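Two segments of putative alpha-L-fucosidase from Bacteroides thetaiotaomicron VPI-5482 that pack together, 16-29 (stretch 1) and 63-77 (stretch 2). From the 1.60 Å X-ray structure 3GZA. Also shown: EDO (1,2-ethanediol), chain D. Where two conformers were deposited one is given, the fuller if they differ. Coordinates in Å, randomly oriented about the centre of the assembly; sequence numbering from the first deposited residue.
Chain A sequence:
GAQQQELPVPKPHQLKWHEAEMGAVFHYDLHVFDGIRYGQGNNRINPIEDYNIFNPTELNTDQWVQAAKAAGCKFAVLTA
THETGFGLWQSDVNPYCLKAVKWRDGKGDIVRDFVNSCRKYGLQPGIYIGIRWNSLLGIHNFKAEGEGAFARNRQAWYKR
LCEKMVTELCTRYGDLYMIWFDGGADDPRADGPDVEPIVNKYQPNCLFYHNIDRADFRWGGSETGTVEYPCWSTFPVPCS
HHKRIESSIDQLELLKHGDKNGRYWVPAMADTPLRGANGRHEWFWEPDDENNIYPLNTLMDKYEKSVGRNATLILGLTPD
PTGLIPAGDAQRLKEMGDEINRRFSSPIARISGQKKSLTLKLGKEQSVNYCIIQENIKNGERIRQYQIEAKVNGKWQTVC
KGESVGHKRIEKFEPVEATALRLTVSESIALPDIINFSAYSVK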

# COMPACT_ATOMS: atom_id res chain seq x y z
N LYS A 16 9.36 -15.04 32.95
CA LYS A 16 8.20 -14.12 32.96
C LYS A 16 7.00 -14.70 32.25
O LYS A 16 5.91 -14.23 32.45
CB LYS A 16 8.55 -12.75 32.37
CG LYS A 16 9.10 -12.77 30.95
CD LYS A 16 9.27 -11.37 30.37
CE LYS A 16 9.82 -11.45 28.97
NZ LYS A 16 11.21 -11.96 28.99
N TRP A 17 7.21 -15.71 31.40
CA TRP A 17 6.12 -16.42 30.74
C TRP A 17 5.34 -17.19 31.80
O TRP A 17 4.10 -17.05 31.94
CB TRP A 17 6.68 -17.39 29.66
CG TRP A 17 5.62 -18.27 29.17
CD1 TRP A 17 5.46 -19.59 29.48
CD2 TRP A 17 4.49 -17.91 28.36
NE1 TRP A 17 4.30 -20.06 28.92
CE2 TRP A 17 3.70 -19.06 28.21
CE3 TRP A 17 4.07 -16.72 27.74
CZ2 TRP A 17 2.54 -19.06 27.48
CZ3 TRP A 17 2.90 -16.72 27.06
CH2 TRP A 17 2.15 -17.88 26.92
N HIS A 18 6.04 -18.03 32.54
CA HIS A 18 5.39 -18.83 33.58
C HIS A 18 4.79 -17.95 34.66
O HIS A 18 3.68 -18.21 35.12
CB HIS A 18 6.39 -19.76 34.25
CG HIS A 18 6.96 -20.80 33.35
ND1 HIS A 18 6.26 -21.94 33.01
CD2 HIS A 18 8.13 -20.86 32.68
CE1 HIS A 18 7.01 -22.67 32.19
NE2 HIS A 18 8.15 -22.04 31.99
N GLU A 19 5.55 -16.97 35.13
CA GLU A 19 5.09 -16.12 36.25
C GLU A 19 3.88 -15.25 35.95
O GLU A 19 3.14 -14.93 36.86
CB GLU A 19 6.23 -15.22 36.71
CG GLU A 19 7.39 -16.00 37.25
CD GLU A 19 8.71 -15.17 37.30
OE1 GLU A 19 8.93 -14.23 36.45
OE2 GLU A 19 9.56 -15.52 38.13
N ALA A 20 3.72 -14.84 34.70
CA ALA A 20 2.57 -14.00 34.36
C ALA A 20 1.27 -14.69 34.60
O ALA A 20 0.33 -14.05 35.08
CB ALA A 20 2.66 -13.53 32.89
N GLU A 21 1.19 -15.98 34.23
CA GLU A 21 -0.03 -16.81 34.33
C GLU A 21 -1.16 -16.44 33.41
O GLU A 21 -1.82 -17.31 32.88
CB GLU A 21 -0.53 -16.94 35.78
CG GLU A 21 0.51 -17.57 36.72
CD GLU A 21 0.10 -17.68 38.16
OE1 GLU A 21 -1.01 -17.30 38.52
OE2 GLU A 21 0.94 -18.08 38.98
N MSE A 22 -1.41 -15.15 33.24
CA MSE A 22 -2.48 -14.70 32.38
C MSE A 22 -2.07 -13.46 31.63
O MSE A 22 -1.31 -12.61 32.16
CB MSE A 22 -3.67 -14.31 33.21
CG MSE A 22 -4.37 -15.41 33.87
SE MSE A 22 -5.92 -14.73 34.88
CE MSE A 22 -6.89 -14.10 33.32
N GLY A 23 -2.57 -13.36 30.42
CA GLY A 23 -2.39 -12.19 29.58
C GLY A 23 -3.57 -11.99 28.65
O GLY A 23 -4.47 -12.82 28.63
N ALA A 24 -3.53 -10.91 27.88
CA ALA A 24 -4.58 -10.61 26.92
C ALA A 24 -4.00 -10.29 25.55
O ALA A 24 -2.92 -9.70 25.44
CB ALA A 24 -5.42 -9.41 27.39
N VAL A 25 -4.73 -10.67 24.52
CA VAL A 25 -4.41 -10.27 23.14
C VAL A 25 -5.66 -9.45 22.63
O VAL A 25 -6.83 -9.82 22.82
CB VAL A 25 -4.05 -11.43 22.19
CG1 VAL A 25 -5.23 -12.40 22.03
CG2 VAL A 25 -3.55 -10.86 20.83
N PHE A 26 -5.39 -8.30 22.02
CA PHE A 26 -6.37 -7.40 21.48
C PHE A 26 -6.26 -7.43 19.97
O PHE A 26 -5.20 -7.05 19.45
CB PHE A 26 -6.14 -5.95 21.96
CG PHE A 26 -6.28 -5.75 23.45
CD1 PHE A 26 -5.22 -6.06 24.31
CD2 PHE A 26 -7.48 -5.35 23.99
CE1 PHE A 26 -5.39 -5.90 25.70
CE2 PHE A 26 -7.61 -5.16 25.33
CZ PHE A 26 -6.56 -5.45 26.19
N HIS A 27 -7.29 -7.95 19.30
CA HIS A 27 -7.37 -7.97 17.84
C HIS A 27 -8.11 -6.73 17.35
O HIS A 27 -9.20 -6.41 17.85
CB HIS A 27 -8.07 -9.22 17.34
CG HIS A 27 -7.25 -10.47 17.44
ND1 HIS A 27 -7.02 -11.14 18.63
CD2 HIS A 27 -6.62 -11.18 16.49
CE1 HIS A 27 -6.26 -12.20 18.39
NE2 HIS A 27 -6.01 -12.25 17.09
N TYR A 28 -7.53 -6.01 16.39
CA TYR A 28 -8.13 -4.81 15.84
C TYR A 28 -7.60 -4.65 14.42
O TYR A 28 -6.39 -4.78 14.21
CB TYR A 28 -7.74 -3.64 16.74
CG TYR A 28 -8.71 -2.48 16.86
CD1 TYR A 28 -10.02 -2.74 17.16
CD2 TYR A 28 -8.27 -1.18 16.77
CE1 TYR A 28 -10.91 -1.70 17.37
CE2 TYR A 28 -9.14 -0.14 16.96
CZ TYR A 28 -10.43 -0.41 17.30
OH TYR A 28 -11.32 0.60 17.55
N ASP A 29 -8.48 -4.49 13.47
CA ASP A 29 -8.14 -4.30 12.08
C ASP A 29 -9.31 -3.59 11.42
O ASP A 29 -10.34 -3.35 12.06
CB ASP A 29 -7.77 -5.66 11.45
CG ASP A 29 -6.94 -5.56 10.16
OD1 ASP A 29 -6.93 -4.47 9.48
OD2 ASP A 29 -6.33 -6.61 9.81
N GLN A 63 -8.07 2.36 28.83
CA GLN A 63 -9.29 1.61 29.19
C GLN A 63 -9.14 0.14 28.84
O GLN A 63 -9.58 -0.75 29.61
CB GLN A 63 -10.54 2.29 28.58
CG GLN A 63 -11.87 1.70 28.99
CD GLN A 63 -12.37 0.61 28.09
OE1 GLN A 63 -11.77 0.33 27.05
NE2 GLN A 63 -13.48 -0.04 28.49
N TRP A 64 -8.50 -0.13 27.71
CA TRP A 64 -8.24 -1.53 27.30
C TRP A 64 -7.36 -2.26 28.34
O TRP A 64 -7.66 -3.36 28.77
CB TRP A 64 -7.46 -1.54 26.00
CG TRP A 64 -8.10 -0.98 24.79
CD1 TRP A 64 -9.22 -0.18 24.73
CD2 TRP A 64 -7.58 -1.04 23.48
NE1 TRP A 64 -9.44 0.19 23.41
CE2 TRP A 64 -8.43 -0.30 22.64
CE3 TRP A 64 -6.48 -1.69 22.92
CZ2 TRP A 64 -8.22 -0.19 21.25
CZ3 TRP A 64 -6.26 -1.58 21.54
CH2 TRP A 64 -7.13 -0.83 20.73
N VAL A 65 -6.26 -1.62 28.72
CA VAL A 65 -5.30 -2.18 29.62
C VAL A 65 -5.91 -2.35 31.00
O VAL A 65 -5.73 -3.37 31.66
CB VAL A 65 -3.99 -1.37 29.62
CG1 VAL A 65 -3.02 -1.86 30.71
CG2 VAL A 65 -3.35 -1.48 28.24
N GLN A 66 -6.66 -1.37 31.48
CA GLN A 66 -7.27 -1.53 32.78
C GLN A 66 -8.28 -2.64 32.79
O GLN A 66 -8.42 -3.33 33.79
CB GLN A 66 -7.99 -0.24 33.19
CG GLN A 66 -7.03 0.87 33.55
CD GLN A 66 -7.72 2.17 33.81
OE1 GLN A 66 -8.25 2.82 32.88
NE2 GLN A 66 -7.73 2.57 35.06
N ALA A 67 -8.99 -2.82 31.69
CA ALA A 67 -9.99 -3.88 31.61
C ALA A 67 -9.32 -5.25 31.73
O ALA A 67 -9.77 -6.09 32.49
CB ALA A 67 -10.78 -3.81 30.30
N ALA A 68 -8.20 -5.44 31.05
CA ALA A 68 -7.43 -6.71 31.08
C ALA A 68 -6.80 -6.93 32.47
O ALA A 68 -6.77 -8.03 33.03
CB ALA A 68 -6.38 -6.65 30.02
N LYS A 69 -6.27 -5.86 33.03
CA LYS A 69 -5.65 -5.94 34.31
C LYS A 69 -6.62 -6.43 35.36
O LYS A 69 -6.25 -7.19 36.24
CB LYS A 69 -5.08 -4.57 34.72
CG LYS A 69 -4.43 -4.55 36.08
CD LYS A 69 -3.71 -3.23 36.33
CE LYS A 69 -2.95 -3.25 37.66
NZ LYS A 69 -2.33 -1.94 37.98
N ALA A 70 -7.88 -6.01 35.24
CA ALA A 70 -8.89 -6.41 36.24
C ALA A 70 -9.16 -7.91 36.28
O ALA A 70 -9.73 -8.41 37.25
CB ALA A 70 -10.20 -5.65 36.01
N ALA A 71 -8.80 -8.60 35.20
CA ALA A 71 -8.97 -10.06 35.14
C ALA A 71 -7.81 -10.82 35.74
O ALA A 71 -7.93 -12.01 36.02
CB ALA A 71 -9.23 -10.49 33.69
N GLY A 72 -6.71 -10.13 35.99
CA GLY A 72 -5.47 -10.76 36.40
C GLY A 72 -4.39 -10.79 35.33
O GLY A 72 -3.32 -11.33 35.60
N CYS A 73 -4.63 -10.20 34.16
CA CYS A 73 -3.63 -10.19 33.08
C CYS A 73 -2.39 -9.39 33.47
O CYS A 73 -2.50 -8.30 34.07
CB CYS A 73 -4.23 -9.57 31.81
SG CYS A 73 -5.65 -10.54 31.25
N LYS A 74 -1.22 -9.98 33.19
CA LYS A 74 0.07 -9.38 33.51
C LYS A 74 0.79 -8.87 32.27
O LYS A 74 1.84 -8.20 32.38
CB LYS A 74 0.96 -10.34 34.33
CG LYS A 74 0.33 -10.74 35.65
CD LYS A 74 0.10 -9.55 36.56
CE LYS A 74 -0.49 -9.98 37.90
NZ LYS A 74 0.40 -10.90 38.61
N PHE A 75 0.32 -9.31 31.10
CA PHE A 75 0.88 -8.86 29.83
C PHE A 75 -0.27 -8.63 28.89
O PHE A 75 -1.38 -9.17 29.09
CB PHE A 75 1.90 -9.83 29.23
CG PHE A 75 1.34 -11.16 28.88
CD1 PHE A 75 1.44 -12.20 29.79
CD2 PHE A 75 0.88 -11.44 27.62
CE1 PHE A 75 0.98 -13.45 29.48
CE2 PHE A 75 0.42 -12.68 27.29
CZ PHE A 75 0.51 -13.72 28.22
N ALA A 76 -0.05 -7.80 27.87
CA ALA A 76 -1.13 -7.46 26.90
C ALA A 76 -0.44 -7.28 25.55
O ALA A 76 0.62 -6.67 25.46
CB ALA A 76 -1.91 -6.18 27.32
N VAL A 77 -1.06 -7.83 24.53
CA VAL A 77 -0.54 -7.87 23.16
C VAL A 77 -1.54 -7.26 22.21
O VAL A 77 -2.74 -7.51 22.32
CB VAL A 77 -0.27 -9.35 22.78
CG1 VAL A 77 0.32 -9.51 21.36
CG2 VAL A 77 0.65 -10.05 23.82
C1 EDO D . -6.03 -15.48 16.91
O1 EDO D . -5.15 -14.66 16.13
C2 EDO D . -5.17 -16.07 17.98
O2 EDO D . -4.34 -17.04 17.38
O HOH W 1 3.04 -12.29 38.32
O HOH W 2 -0.23 -13.69 37.75

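When two strands of one chain pair in parallel, the chain between them has to cross back, and here part of that connection is a helix that packs against the strand. These two segments of a putative alpha-L-fucosidase illustrate the principle. Strand 22-26 runs alongside strand 75-77, their directions only 17° apart, while helix 63-69 lies against the first strand at 146°, its axis 9.0 Å away. Backbone hydrogen bonds pass alternately between the strands: Ala-24 N donates to Phe-75 O (3.0 Å), Val-77 N to Ala-24 O (2.8 Å), and Phe-26 N to Val-77 O (2.8 Å). Just before them, Lys-74 N reaches Met-22 O at 2.8 Å, almost linearly.

Phe-26 covers the most surface. Its CA-to-CB bond points toward the second stretch, and its ring lies against the helix, where CE2 lies 3.7 Å from Trp-64 CB and CZ lies 4.0 Å from Ala-68 CB; CE1 meets Ala-76 CB of the neighbouring strand at 3.8 Å. The CB atoms of Ala-68 and Ala-76 both sit at the ring's edge, so the ring touches helix and strand at once. The Phe-26 and Trp-64 rings are nearly parallel but slid apart, so they barely overlap, whereas Trp-64 turns an edge to the face of Tyr-28.

Phe-75 works differently. Its ring folds over Gly-23, whose CA stands 3.5 Å from the ring centroid, almost on the normal, a CH-pi contact. A CB on Gly-23 would fall 2.2 Å from Phe-75 CE2, so the bare backbone makes room for the aromatic face. Ala-20 CB meets the ring edge at CD1, 3.6 Å away.

The side chain of Met-22, a selenomethionine, leaves its backbone sideways, and its CE lies 4.3 Å from both Ala-71 CB, in the turn of Lys-69 to Gly-72, and Cys-73 SG just beyond it. At the exposed margin, two waters link Lys-74 NZ to the carbonyls of Glu-19 and Ala-20.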